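Side-chain contacts in UDP-N-Acetylglucosamine 2-Epimerase (Thermus thermophilus, PDB 1V4V), which probably interconverts UDP-N-acetylglucosamine and UDP-N-acetylmannosamine by inverting the configuration at C2 of the sugar: residues Thr232-Val237 with Ala269-Ala274; Leu146-Phe151 with Ala362-Leu367; Lys20-Tyr25 with Ser53-Gln58; Lys329-Leu332 with Glu336-Ser339. All coordinates share one frame; numbering follows the deposited sequence.

Interaction 1. Residues Thr232-Val237 with Ala269-Ala274; sequences TFVYPV and AALMRA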
loop_
_atom_site.group_PDB
_atom_site.type_symbol
_atom_site.label_atom_id
_atom_site.label_comp_id
_atom_site.label_asym_id
_atom_site.label_seq_id
_atom_site.Cartn_x
_atom_site.Cartn_y
_atom_site.Cartn_z
ATOM N N THR A 232 -42.464 -26.840 -12.554
ATOM C CA THR A 232 -42.965 -25.769 -11.710
ATOM C C THR A 232 -41.987 -24.610 -11.795
ATOM O O THR A 232 -40.803 -24.772 -11.519
ATOM C CB THR A 232 -43.100 -26.207 -10.259
ATOM O OG1 THR A 232 -44.082 -27.249 -10.178
ATOM C CG2 THR A 232 -43.530 -25.024 -9.387
ATOM N N PHE A 233 -42.493 -23.448 -12.194
ATOM C CA PHE A 233 -41.672 -22.248 -12.334
ATOM C C PHE A 233 -41.765 -21.418 -11.063
ATOM O O PHE A 233 -42.831 -20.913 -10.720
ATOM C CB PHE A 233 -42.139 -21.448 -13.559
ATOM C CG PHE A 233 -41.981 -22.199 -14.860
ATOM C CD1 PHE A 233 -42.849 -23.238 -15.191
ATOM C CD2 PHE A 233 -40.915 -21.916 -15.715
ATOM C CE1 PHE A 233 -42.662 -23.993 -16.348
ATOM C CE2 PHE A 233 -40.710 -22.661 -16.877
ATOM C CZ PHE A 233 -41.587 -23.708 -17.199
ATOM N N VAL A 234 -40.637 -21.295 -10.369
ATOM C CA VAL A 234 -40.577 -20.556 -9.111
ATOM C C VAL A 234 -39.929 -19.201 -9.326
ATOM O O VAL A 234 -38.767 -19.106 -9.728
ATOM C CB VAL A 234 -39.809 -21.356 -8.053
ATOM C CG1 VAL A 234 -39.879 -20.640 -6.708
ATOM C CG2 VAL A 234 -40.409 -22.756 -7.944
ATOM N N TYR A 235 -40.695 -18.157 -9.022
ATOM C CA TYR A 235 -40.278 -16.786 -9.239
ATOM C C TYR A 235 -40.355 -15.872 -8.008
ATOM O O TYR A 235 -41.434 -15.412 -7.642
ATOM C CB TYR A 235 -41.153 -16.230 -10.372
ATOM C CG TYR A 235 -40.915 -14.805 -10.833
ATOM C CD1 TYR A 235 -39.829 -14.057 -10.387
ATOM C CD2 TYR A 235 -41.780 -14.219 -11.763
ATOM C CE1 TYR A 235 -39.607 -12.756 -10.858
ATOM C CE2 TYR A 235 -41.569 -12.927 -12.236
ATOM C CZ TYR A 235 -40.484 -12.203 -11.785
ATOM O OH TYR A 235 -40.271 -10.940 -12.276
ATOM N N PRO A 236 -39.212 -15.620 -7.348
ATOM C CA PRO A 236 -39.206 -14.737 -6.174
ATOM C C PRO A 236 -39.244 -13.329 -6.770
ATOM O O PRO A 236 -38.237 -12.844 -7.282
ATOM C CB PRO A 236 -37.862 -15.040 -5.510
ATOM C CG PRO A 236 -37.526 -16.433 -6.001
ATOM C CD PRO A 236 -37.944 -16.360 -7.445
ATOM N N VAL A 237 -40.404 -12.685 -6.725
ATOM C CA VAL A 237 -40.559 -11.355 -7.308
ATOM C C VAL A 237 -40.098 -10.211 -6.411
ATOM O O VAL A 237 -40.468 -10.144 -5.240
ATOM C CB VAL A 237 -42.032 -11.103 -7.694
ATOM C CG1 VAL A 237 -42.150 -9.832 -8.526
ATOM C CG2 VAL A 237 -42.580 -12.295 -8.447
ATOM N N ALA A 269 -30.034 -20.022 -3.137
ATOM C CA ALA A 269 -29.012 -20.923 -3.658
ATOM C C ALA A 269 -29.541 -22.354 -3.694
ATOM O O ALA A 269 -29.285 -23.100 -4.641
ATOM C CB ALA A 269 -27.749 -20.856 -2.797
ATOM N N ALA A 270 -30.277 -22.734 -2.653
ATOM C CA ALA A 270 -30.843 -24.075 -2.573
ATOM C C ALA A 270 -31.868 -24.278 -3.689
ATOM O O ALA A 270 -31.892 -25.322 -4.339
ATOM C CB ALA A 270 -31.493 -24.286 -1.208
ATOM N N LEU A 271 -32.710 -23.273 -3.908
ATOM C CA LEU A 271 -33.725 -23.348 -4.956
ATOM C C LEU A 271 -33.064 -23.532 -6.320
ATOM O O LEU A 271 -33.460 -24.390 -7.105
ATOM C CB LEU A 271 -34.566 -22.075 -4.965
ATOM C CG LEU A 271 -35.611 -21.947 -6.078
ATOM C CD1 LEU A 271 -36.621 -23.092 -5.993
ATOM C CD2 LEU A 271 -36.309 -20.609 -5.942
HETATM N N MSE A 272 -32.058 -22.713 -6.607
HETATM C CA MSE A 272 -31.365 -22.822 -7.884
HETATM C C MSE A 272 -30.738 -24.198 -8.059
HETATM O O MSE A 272 -30.856 -24.811 -9.121
HETATM C CB MSE A 272 -30.280 -21.746 -8.006
HETATM C CG MSE A 272 -30.805 -20.331 -8.147
HETATM SE SE MSE A 272 -29.358 -19.101 -8.582
HETATM C CE MSE A 272 -28.580 -18.956 -6.827
ATOM N N ARG A 273 -30.068 -24.686 -7.020
ATOM C CA ARG A 273 -29.425 -25.989 -7.088
ATOM C C ARG A 273 -30.433 -27.096 -7.402
ATOM O O ARG A 273 -30.106 -28.074 -8.075
ATOM C CB ARG A 273 -28.706 -26.299 -5.772
ATOM C CG ARG A 273 -27.845 -27.550 -5.833
ATOM C CD ARG A 273 -27.134 -27.813 -4.513
ATOM N NE ARG A 273 -28.070 -28.170 -3.453
ATOM C CZ ARG A 273 -27.709 -28.575 -2.240
ATOM N NH1 ARG A 273 -26.424 -28.673 -1.928
ATOM N NH2 ARG A 273 -28.634 -28.891 -1.344
ATOM N N ALA A 274 -31.663 -26.934 -6.924
ATOM C CA ALA A 274 -32.707 -27.933 -7.164
ATOM C C ALA A 274 -33.436 -27.723 -8.490
ATOM O O ALA A 274 -34.367 -28.461 -8.813
ATOM C CB ALA A 274 -33.720 -27.905 -6.019
#
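Leu-271 reaches from its helix to the strand with both of its methyl groups, and Val-234 receives the pair of them on one branch. The closest approach is 3.7 Å, from Val-234 CG1 to Leu-271 CD2; the other methyl, Leu-271 CD1, lies 4.1 Å from the same CG1 atom. The fork of the leucine is thus set against the valine branch with CD2 slightly ahead, the two side chains lying aslant to one another. Rotation about CA-CB selects the atoms that meet: Val-234 holds CG1 anti to the backbone N (chi1 -174°), which presents this branch to the helix, while CG2 stays at the margin, 4.3 Å from Leu-271 CD1. Leu-271 also swings its CG away from its own N (chi1 175°), which carries the fork clear of the helix backbone.

Two residues further along the strand, Pro-236 adds a looser contact, its CG 4.4 Å from Leu-271 CD2. Leu-263 touches both Pro-236 and Leu-271, and Leu-260 lies against Val-234, so the junction belongs to a buried, mainly apolar layer. Tyr-235 points the other way, to Val-247 and Leu-251 of helix 241-251, and Val-237 CG2 sits over the centre of its ring, 3.6 Å above the plane.

Strand 232-236 is therefore packed by helices on its two faces. Helix 265-273 crosses back from edge strand 257-260 to strand 275-280, the long return crossover of a Rossmann-like alpha/beta/alpha sandwich, here in the second of the two such domains of a GT-B fold.

Interaction 2. Residues Leu146-Phe151 with Ala362-Leu367; sequences LTDLDF and AWRLGL
Arg-364 sets one face of its guanidinium under OD1 of Asp-148, the carboxylate and guanidinium planes 33° apart. The contact fastens helix 353-364, near the C terminus, to the chain at Asp-148 and Leu-149, where it runs into the sheet of the N-terminal Rossmann-like domain of this GT-B protein. Asp-148 is gripped twice. Its OD2 forms a salt bridge with Arg-364 NE at 3.0 Å, and its backbone O accepts a hydrogen bond from NH2 at 2.9 Å. That second bond is nearly straight, 165° at the hydrogen, and lies at the edge of the guanidinium and in its plane, although the donor is tilted out of the plane of the carbonyl.

Bends at chi2 and chi3 fold the arginine chain round to bring NE and NH2 to the aspartate together. Trp-363 backs the opposite face of the guanidinium, its CZ3 3.7 Å above the plane and off toward the rim. Outside the pair, Glu-169 OE2 takes Arg-364 NH1 in a further salt bridge and Tyr-94 OH is hydrogen-bonded to Asp-148 OD2, so the rotation of both charged groups is well fixed. Leu-149 adds an apolar touch, CD2 to Arg-364 CG at 3.9 Å.

Just beyond the arginine the helix stops in a Schellman motif with Gly-366, of positive phi, as its C-prime residue: Gly-366 N bonds to Trp-363 O, and Leu-367 N reaches back to Ala-362 O at 2.7 Å.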
loop_
_atom_site.group_PDB
_atom_site.type_symbol
_atom_site.label_atom_id
_atom_site.label_comp_id
_atom_site.label_asym_id
_atom_site.label_seq_id
_atom_site.Cartn_x
_atom_site.Cartn_y
_atom_site.Cartn_z
ATOM N N LEU A 146 2.064 -4.282 1.398
ATOM C CA LEU A 146 2.295 -4.994 2.655
ATOM C C LEU A 146 2.004 -6.491 2.688
ATOM O O LEU A 146 2.357 -7.165 3.653
ATOM C CB LEU A 146 1.465 -4.346 3.762
ATOM C CG LEU A 146 1.540 -2.828 3.882
ATOM C CD1 LEU A 146 0.635 -2.386 5.015
ATOM C CD2 LEU A 146 2.988 -2.396 4.123
ATOM N N THR A 147 1.371 -7.016 1.651
ATOM C CA THR A 147 0.999 -8.425 1.651
ATOM C C THR A 147 2.098 -9.459 1.452
ATOM O O THR A 147 2.971 -9.319 0.589
ATOM C CB THR A 147 -0.092 -8.679 0.610
ATOM O OG1 THR A 147 0.410 -8.350 -0.687
ATOM C CG2 THR A 147 -1.309 -7.824 0.912
ATOM N N ASP A 148 2.029 -10.506 2.269
ATOM C CA ASP A 148 2.975 -11.613 2.210
ATOM C C ASP A 148 2.546 -12.546 1.084
ATOM O O ASP A 148 3.375 -13.056 0.332
ATOM C CB ASP A 148 2.969 -12.378 3.534
ATOM C CG ASP A 148 3.794 -13.650 3.475
ATOM O OD1 ASP A 148 5.024 -13.562 3.238
ATOM O OD2 ASP A 148 3.203 -14.737 3.659
ATOM N N LEU A 149 1.240 -12.762 0.972
ATOM C CA LEU A 149 0.699 -13.629 -0.065
ATOM C C LEU A 149 -0.565 -13.020 -0.659
ATOM O O LEU A 149 -1.501 -12.675 0.065
ATOM C CB LEU A 149 0.388 -15.015 0.517
ATOM C CG LEU A 149 -0.081 -16.112 -0.445
ATOM C CD1 LEU A 149 0.866 -16.205 -1.635
ATOM C CD2 LEU A 149 -0.143 -17.446 0.304
ATOM N N ASP A 150 -0.572 -12.863 -1.978
ATOM C CA ASP A 150 -1.729 -12.321 -2.686
ATOM C C ASP A 150 -2.445 -13.476 -3.361
ATOM O O ASP A 150 -1.819 -14.272 -4.065
ATOM C CB ASP A 150 -1.293 -11.321 -3.757
ATOM C CG ASP A 150 -1.063 -9.935 -3.201
ATOM O OD1 ASP A 150 -0.090 -9.286 -3.623
ATOM O OD2 ASP A 150 -1.864 -9.493 -2.350
ATOM N N PHE A 151 -3.752 -13.567 -3.138
ATOM C CA PHE A 151 -4.564 -14.613 -3.742
ATOM C C PHE A 151 -5.336 -13.953 -4.881
ATOM O O PHE A 151 -6.361 -13.311 -4.661
ATOM C CB PHE A 151 -5.512 -15.190 -2.692
ATOM C CG PHE A 151 -4.800 -15.785 -1.505
ATOM C CD1 PHE A 151 -4.241 -17.057 -1.580
ATOM C CD2 PHE A 151 -4.671 -15.064 -0.321
ATOM C CE1 PHE A 151 -3.562 -17.609 -0.487
ATOM C CE2 PHE A 151 -3.995 -15.601 0.776
ATOM C CZ PHE A 151 -3.440 -16.878 0.693
ATOM N N ALA A 362 -1.238 -22.129 5.051
ATOM C CA ALA A 362 -0.567 -23.233 5.729
ATOM C C ALA A 362 0.873 -23.337 5.229
ATOM O O ALA A 362 1.799 -23.572 6.008
ATOM C CB ALA A 362 -1.311 -24.536 5.464
ATOM N N TRP A 363 1.050 -23.156 3.926
ATOM C CA TRP A 363 2.366 -23.215 3.304
ATOM C C TRP A 363 3.277 -22.112 3.841
ATOM O O TRP A 363 4.448 -22.354 4.138
ATOM C CB TRP A 363 2.224 -23.090 1.786
ATOM C CG TRP A 363 3.512 -22.835 1.070
ATOM C CD1 TRP A 363 4.633 -23.614 1.092
ATOM C CD2 TRP A 363 3.808 -21.727 0.214
ATOM N NE1 TRP A 363 5.609 -23.060 0.300
ATOM C CE2 TRP A 363 5.129 -21.900 -0.252
ATOM C CE3 TRP A 363 3.082 -20.603 -0.207
ATOM C CZ2 TRP A 363 5.744 -20.992 -1.120
ATOM C CZ3 TRP A 363 3.694 -19.698 -1.070
ATOM C CH2 TRP A 363 5.014 -19.901 -1.518
ATOM N N ARG A 364 2.739 -20.900 3.960
ATOM C CA ARG A 364 3.511 -19.776 4.477
ATOM C C ARG A 364 3.901 -20.014 5.927
ATOM O O ARG A 364 4.959 -19.566 6.374
ATOM C CB ARG A 364 2.710 -18.474 4.380
ATOM C CG ARG A 364 2.658 -17.871 2.990
ATOM C CD ARG A 364 4.062 -17.716 2.432
ATOM N NE ARG A 364 4.186 -16.561 1.556
ATOM C CZ ARG A 364 5.224 -16.343 0.757
ATOM N NH1 ARG A 364 6.228 -17.208 0.725
ATOM N NH2 ARG A 364 5.260 -15.258 -0.004
ATOM N N LEU A 365 3.038 -20.713 6.658
ATOM C CA LEU A 365 3.284 -21.009 8.061
ATOM C C LEU A 365 4.067 -22.311 8.237
ATOM O O LEU A 365 4.247 -22.788 9.358
ATOM C CB LEU A 365 1.957 -21.093 8.822
ATOM C CG LEU A 365 1.148 -19.794 8.915
ATOM C CD1 LEU A 365 -0.201 -20.074 9.548
ATOM C CD2 LEU A 365 1.917 -18.764 9.732
ATOM N N GLY A 366 4.522 -22.880 7.123
ATOM C CA GLY A 366 5.290 -24.113 7.167
ATOM C C GLY A 366 4.524 -25.335 7.644
ATOM O O GLY A 366 5.085 -26.198 8.320
ATOM N N LEU A 367 3.245 -25.416 7.289
ATOM C CA LEU A 367 2.408 -26.545 7.688
ATOM C C LEU A 367 1.895 -27.312 6.475
ATOM O O LEU A 367 0.845 -27.952 6.537
ATOM C CB LEU A 367 1.217 -26.061 8.519
ATOM C CG LEU A 367 1.497 -25.453 9.894
ATOM C CD1 LEU A 367 0.191 -25.004 10.531
ATOM C CD2 LEU A 367 2.189 -26.480 10.780
#

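Interaction 3. Residues Lys20-Tyr25 with Ser53-Gln58; sequences KMAPVY and SLFGIQ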
loop_
_atom_site.group_PDB
_atom_site.type_symbol
_atom_site.label_atom_id
_atom_site.label_comp_id
_atom_site.label_asym_id
_atom_site.label_seq_id
_atom_site.Cartn_x
_atom_site.Cartn_y
_atom_site.Cartn_z
ATOM N N LYS A 20 -17.591 -14.083 1.025
ATOM C CA LYS A 20 -16.421 -14.547 0.294
ATOM C C LYS A 20 -15.345 -15.133 1.206
ATOM O O LYS A 20 -14.498 -15.905 0.755
ATOM C CB LYS A 20 -15.834 -13.402 -0.533
ATOM C CG LYS A 20 -16.770 -12.904 -1.630
ATOM C CD LYS A 20 -16.121 -11.802 -2.445
ATOM C CE LYS A 20 -17.064 -11.275 -3.523
ATOM N NZ LYS A 20 -17.483 -12.346 -4.462
HETATM N N MSE A 21 -15.388 -14.782 2.489
HETATM C CA MSE A 21 -14.396 -15.287 3.435
HETATM C C MSE A 21 -14.807 -16.583 4.136
HETATM O O MSE A 21 -13.948 -17.363 4.554
HETATM C CB MSE A 21 -14.076 -14.212 4.479
HETATM C CG MSE A 21 -13.312 -13.029 3.913
HETATM SE SE MSE A 21 -11.525 -13.475 3.320
HETATM C CE MSE A 21 -10.540 -12.313 4.522
ATOM N N ALA A 22 -16.113 -16.815 4.253
ATOM C CA ALA A 22 -16.630 -18.019 4.905
ATOM C C ALA A 22 -15.977 -19.302 4.380
ATOM O O ALA A 22 -15.577 -20.169 5.163
ATOM C CB ALA A 22 -18.153 -18.094 4.742
ATOM N N PRO A 23 -15.861 -19.444 3.048
ATOM C CA PRO A 23 -15.242 -20.649 2.484
ATOM C C PRO A 23 -13.796 -20.824 2.945
ATOM O O PRO A 23 -13.317 -21.947 3.123
ATOM C CB PRO A 23 -15.334 -20.416 0.978
ATOM C CG PRO A 23 -16.560 -19.567 0.838
ATOM C CD PRO A 23 -16.421 -18.594 1.981
ATOM N N VAL A 24 -13.098 -19.703 3.118
ATOM C CA VAL A 24 -11.709 -19.723 3.565
ATOM C C VAL A 24 -11.656 -20.155 5.028
ATOM O O VAL A 24 -10.859 -21.010 5.404
ATOM C CB VAL A 24 -11.066 -18.323 3.423
ATOM C CG1 VAL A 24 -9.627 -18.349 3.947
ATOM C CG2 VAL A 24 -11.101 -17.884 1.964
ATOM N N TYR A 25 -12.511 -19.557 5.847
ATOM C CA TYR A 25 -12.574 -19.886 7.269
ATOM C C TYR A 25 -12.775 -21.385 7.494
ATOM O O TYR A 25 -12.064 -22.013 8.281
ATOM C CB TYR A 25 -13.731 -19.140 7.928
ATOM C CG TYR A 25 -13.916 -19.453 9.395
ATOM C CD1 TYR A 25 -13.257 -18.711 10.374
ATOM C CD2 TYR A 25 -14.750 -20.498 9.808
ATOM C CE1 TYR A 25 -13.426 -18.993 11.723
ATOM C CE2 TYR A 25 -14.921 -20.789 11.158
ATOM C CZ TYR A 25 -14.258 -20.030 12.110
ATOM O OH TYR A 25 -14.440 -20.290 13.450
ATOM N N SER A 53 -24.058 -16.682 10.319
ATOM C CA SER A 53 -24.834 -17.794 10.867
ATOM C C SER A 53 -25.096 -18.896 9.851
ATOM O O SER A 53 -24.972 -20.079 10.173
ATOM C CB SER A 53 -26.168 -17.293 11.425
ATOM O OG SER A 53 -25.968 -16.486 12.573
ATOM N N LEU A 54 -25.465 -18.514 8.631
ATOM C CA LEU A 54 -25.738 -19.489 7.580
ATOM C C LEU A 54 -24.595 -20.471 7.423
ATOM O O LEU A 54 -24.818 -21.663 7.230
ATOM C CB LEU A 54 -25.960 -18.807 6.226
ATOM C CG LEU A 54 -25.969 -19.791 5.040
ATOM C CD1 LEU A 54 -27.255 -20.607 5.063
ATOM C CD2 LEU A 54 -25.843 -19.049 3.725
ATOM N N PHE A 55 -23.368 -19.966 7.501
ATOM C CA PHE A 55 -22.195 -20.812 7.331
ATOM C C PHE A 55 -21.721 -21.455 8.624
ATOM O O PHE A 55 -20.714 -22.155 8.638
ATOM C CB PHE A 55 -21.053 -20.002 6.710
ATOM C CG PHE A 55 -21.475 -19.177 5.527
ATOM C CD1 PHE A 55 -21.890 -17.861 5.694
ATOM C CD2 PHE A 55 -21.482 -19.724 4.247
ATOM C CE1 PHE A 55 -22.306 -17.097 4.603
ATOM C CE2 PHE A 55 -21.896 -18.971 3.150
ATOM C CZ PHE A 55 -22.309 -17.655 3.328
ATOM N N GLY A 56 -22.452 -21.221 9.708
ATOM C CA GLY A 56 -22.080 -21.797 10.987
ATOM C C GLY A 56 -20.790 -21.217 11.537
ATOM O O GLY A 56 -19.946 -21.945 12.064
ATOM N N ILE A 57 -20.645 -19.901 11.420
ATOM C CA ILE A 57 -19.454 -19.199 11.894
ATOM C C ILE A 57 -19.827 -18.106 12.894
ATOM O O ILE A 57 -20.820 -17.403 12.718
ATOM C CB ILE A 57 -18.689 -18.556 10.705
ATOM C CG1 ILE A 57 -18.181 -19.647 9.764
ATOM C CG2 ILE A 57 -17.511 -17.719 11.215
ATOM C CD1 ILE A 57 -17.587 -19.117 8.469
ATOM N N GLN A 58 -19.025 -17.976 13.946
ATOM C CA GLN A 58 -19.249 -16.965 14.976
ATOM C C GLN A 58 -17.996 -16.096 15.005
ATOM O O GLN A 58 -16.906 -16.586 14.713
ATOM C CB GLN A 58 -19.424 -17.631 16.342
ATOM C CG GLN A 58 -20.046 -19.021 16.282
ATOM C CD GLN A 58 -21.446 -19.020 15.705
ATOM O OE1 GLN A 58 -21.982 -20.072 15.347
ATOM N NE2 GLN A 58 -22.054 -17.841 15.622
HETATM O O HOH W 1 -17.030 -20.336 14.412
HETATM O O HOH W 2 -14.649 -18.105 14.974
#
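Two CH-pi contacts, pointing in opposite senses across the interface, hold the turn at 53-58 to the helix. In one, the helix gives the methyl and the turn the ring: Ala-22 CB lies over a face of Phe-55, 3.8 Å from the ring centroid and displaced toward the CG side. The other face of the same ring is taken by Leu-54 CD2, so Phe-55 is clasped between two aliphatic groups. In the other, Ile-57 CG2 stands almost exactly above the centre of the Tyr-25 ring, 4.0 Å from the centroid and only 10° off the normal.

Apolar packing links the two pairs. Ile-57 keeps CG1 anti to its carbonyl carbon (chi1 -64°) and then runs straight on, carrying CD1 past the tyrosine to within 3.4 Å of Tyr-25 CD2 and 3.9 Å of Ala-22 CB. Isoleucine and tyrosine slide by each other in opposite directions.

The polar links are mediated by water. Tyr-25 OH accepts a hydrogen bond from one water, which in turn accepts from Gln-58 N; it donates to a second water, 2.7 Å away, which donates in turn to Gln-58 O. The hydroxyl is thereby bridged to both backbone groups of one residue.

Gly-56, with positive phi, closes helix 45-53 in a Schellman motif, and the chain then heads for edge strand 61-62. The turn thus packs on helix 15-29, the helix of the first beta-alpha-beta unit, between strands 6-12 and 34-40, within the N-terminal Rossmann-like domain of a GT-B fold.

Interaction 4. Residues Lys329-Leu332 with Glu336-Ser339; sequences KGLL and EELS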
loop_
_atom_site.group_PDB
_atom_site.type_symbol
_atom_site.label_atom_id
_atom_site.label_comp_id
_atom_site.label_asym_id
_atom_site.label_seq_id
_atom_site.Cartn_x
_atom_site.Cartn_y
_atom_site.Cartn_z
ATOM N N LYS A 329 -38.295 -22.637 -24.615
ATOM C CA LYS A 329 -38.973 -23.894 -24.924
ATOM C C LYS A 329 -37.987 -24.847 -25.606
ATOM O O LYS A 329 -37.927 -26.032 -25.283
ATOM C CB LYS A 329 -40.184 -23.645 -25.832
ATOM C CG LYS A 329 -40.901 -24.924 -26.273
ATOM C CD LYS A 329 -42.156 -24.595 -27.080
ATOM C CE LYS A 329 -42.908 -25.856 -27.496
ATOM N NZ LYS A 329 -42.129 -26.693 -28.447
ATOM N N GLY A 330 -37.206 -24.319 -26.543
ATOM C CA GLY A 330 -36.234 -25.144 -27.245
ATOM C C GLY A 330 -35.206 -25.762 -26.312
ATOM O O GLY A 330 -34.866 -26.940 -26.433
ATOM N N LEU A 331 -34.713 -24.969 -25.368
ATOM C CA LEU A 331 -33.717 -25.446 -24.416
ATOM C C LEU A 331 -34.293 -26.513 -23.482
ATOM O O LEU A 331 -33.653 -27.532 -23.224
ATOM C CB LEU A 331 -33.176 -24.274 -23.590
ATOM C CG LEU A 331 -32.062 -24.632 -22.601
ATOM C CD1 LEU A 331 -30.879 -25.208 -23.359
ATOM C CD2 LEU A 331 -31.642 -23.397 -21.821
ATOM N N LEU A 332 -35.501 -26.284 -22.978
ATOM C CA LEU A 332 -36.130 -27.247 -22.079
ATOM C C LEU A 332 -36.402 -28.576 -22.777
ATOM O O LEU A 332 -36.546 -29.610 -22.119
ATOM C CB LEU A 332 -37.426 -26.667 -21.494
ATOM C CG LEU A 332 -37.186 -25.582 -20.432
ATOM C CD1 LEU A 332 -38.495 -24.897 -20.054
ATOM C CD2 LEU A 332 -36.529 -26.208 -19.213
ATOM N N GLU A 336 -29.617 -32.517 -24.058
ATOM C CA GLU A 336 -28.188 -32.522 -24.346
ATOM C C GLU A 336 -27.584 -31.134 -24.165
ATOM O O GLU A 336 -26.494 -30.995 -23.619
ATOM C CB GLU A 336 -27.927 -32.996 -25.774
ATOM C CG GLU A 336 -28.569 -34.332 -26.105
ATOM C CD GLU A 336 -29.760 -34.186 -27.038
ATOM O OE1 GLU A 336 -30.776 -33.558 -26.644
ATOM O OE2 GLU A 336 -29.666 -34.700 -28.177
ATOM N N GLU A 337 -28.290 -30.105 -24.621
ATOM C CA GLU A 337 -27.775 -28.749 -24.488
ATOM C C GLU A 337 -27.734 -28.350 -23.023
ATOM O O GLU A 337 -26.782 -27.717 -22.579
ATOM C CB GLU A 337 -28.626 -27.757 -25.278
ATOM C CG GLU A 337 -28.051 -26.344 -25.287
ATOM C CD GLU A 337 -28.757 -25.429 -26.266
ATOM O OE1 GLU A 337 -28.395 -24.234 -26.342
ATOM O OE2 GLU A 337 -29.675 -25.907 -26.963
ATOM N N LEU A 338 -28.765 -28.719 -22.269
ATOM C CA LEU A 338 -28.799 -28.402 -20.846
ATOM C C LEU A 338 -27.619 -29.089 -20.158
ATOM O O LEU A 338 -26.944 -28.493 -19.317
ATOM C CB LEU A 338 -30.111 -28.884 -20.220
ATOM C CG LEU A 338 -31.357 -28.056 -20.551
ATOM C CD1 LEU A 338 -32.589 -28.780 -20.049
ATOM C CD2 LEU A 338 -31.250 -26.663 -19.906
ATOM N N SER A 339 -27.373 -30.341 -20.535
ATOM C CA SER A 339 -26.275 -31.123 -19.967
ATOM C C SER A 339 -24.913 -30.491 -20.256
ATOM O O SER A 339 -24.050 -30.442 -19.376
ATOM C CB SER A 339 -26.293 -32.550 -20.532
ATOM O OG SER A 339 -25.197 -33.299 -20.031
#
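Leu-338 drives its CD2 methyl into the branch point of Leu-331, 3.5 Å from CG, a carbon pair closer than ordinary van der Waals contact. The two leucines meet aslant, and the same methyl stays within 3.8 Å of Leu-331 CD1. The other end of the fork, Leu-338 CD1, lies 3.6 Å from the backbone O of Leu-331, so hydrocarbon is packed against a carbonyl in the last turn of the first helix.

The CD1 methyl of Leu-331 is also met by Glu-337. This chain is fully extended, with CG anti to the backbone N (chi1 -174°), and crosses the leucine at about a right angle; its CG and CD are each 3.6 Å from Leu-331 CD1. The glutamate thus contributes its aliphatic stem and the carbon of its carboxylate rather than a polar bond. Leu-332 joins more loosely, its CA 4.4 Å from Leu-338 CD1.

The next shell lies in the short link between the helices. Asn-334 OD1 accepts a hydrogen bond from Glu-337 N, fastening the opening turn of the second helix, and Lys-329 NZ forms a salt bridge with Glu-333 OE2 just past the end of the first.

The result is two consecutive helices packed through their leucines. Leu-331 and Leu-332 rest on Leu-277 of strand 275-280, Leu-332 also meets Phe-228 and Leu-231 beyond helix 214-227, and Leu-338 touches Pro-295; helix 321-332 thus rests on strand 275-280 of the six-stranded parallel sheet, and helix 335-343 beside the loop leading into strand 296-298.

In the fold
From the N terminus, interaction 3 closes first, a short loop from helix 15-29 to the turn before strand 61-62, entirely within the N-terminal domain. Interaction 2 opens at 146-151 and closes only at 362-367, once the chain has passed through the second domain and returned. Within that long excursion fall interaction 1, joining strand 232-236 to helix 265-273, and then interaction 4, a short link between consecutive helices; these two are in series, and none of the four cross. Interactions 1 and 4 share the six-stranded domain, their centres about 18 Å apart, whereas interactions 2 and 4 are about 44 Å apart between centres, on opposite sides of the centre of the chain.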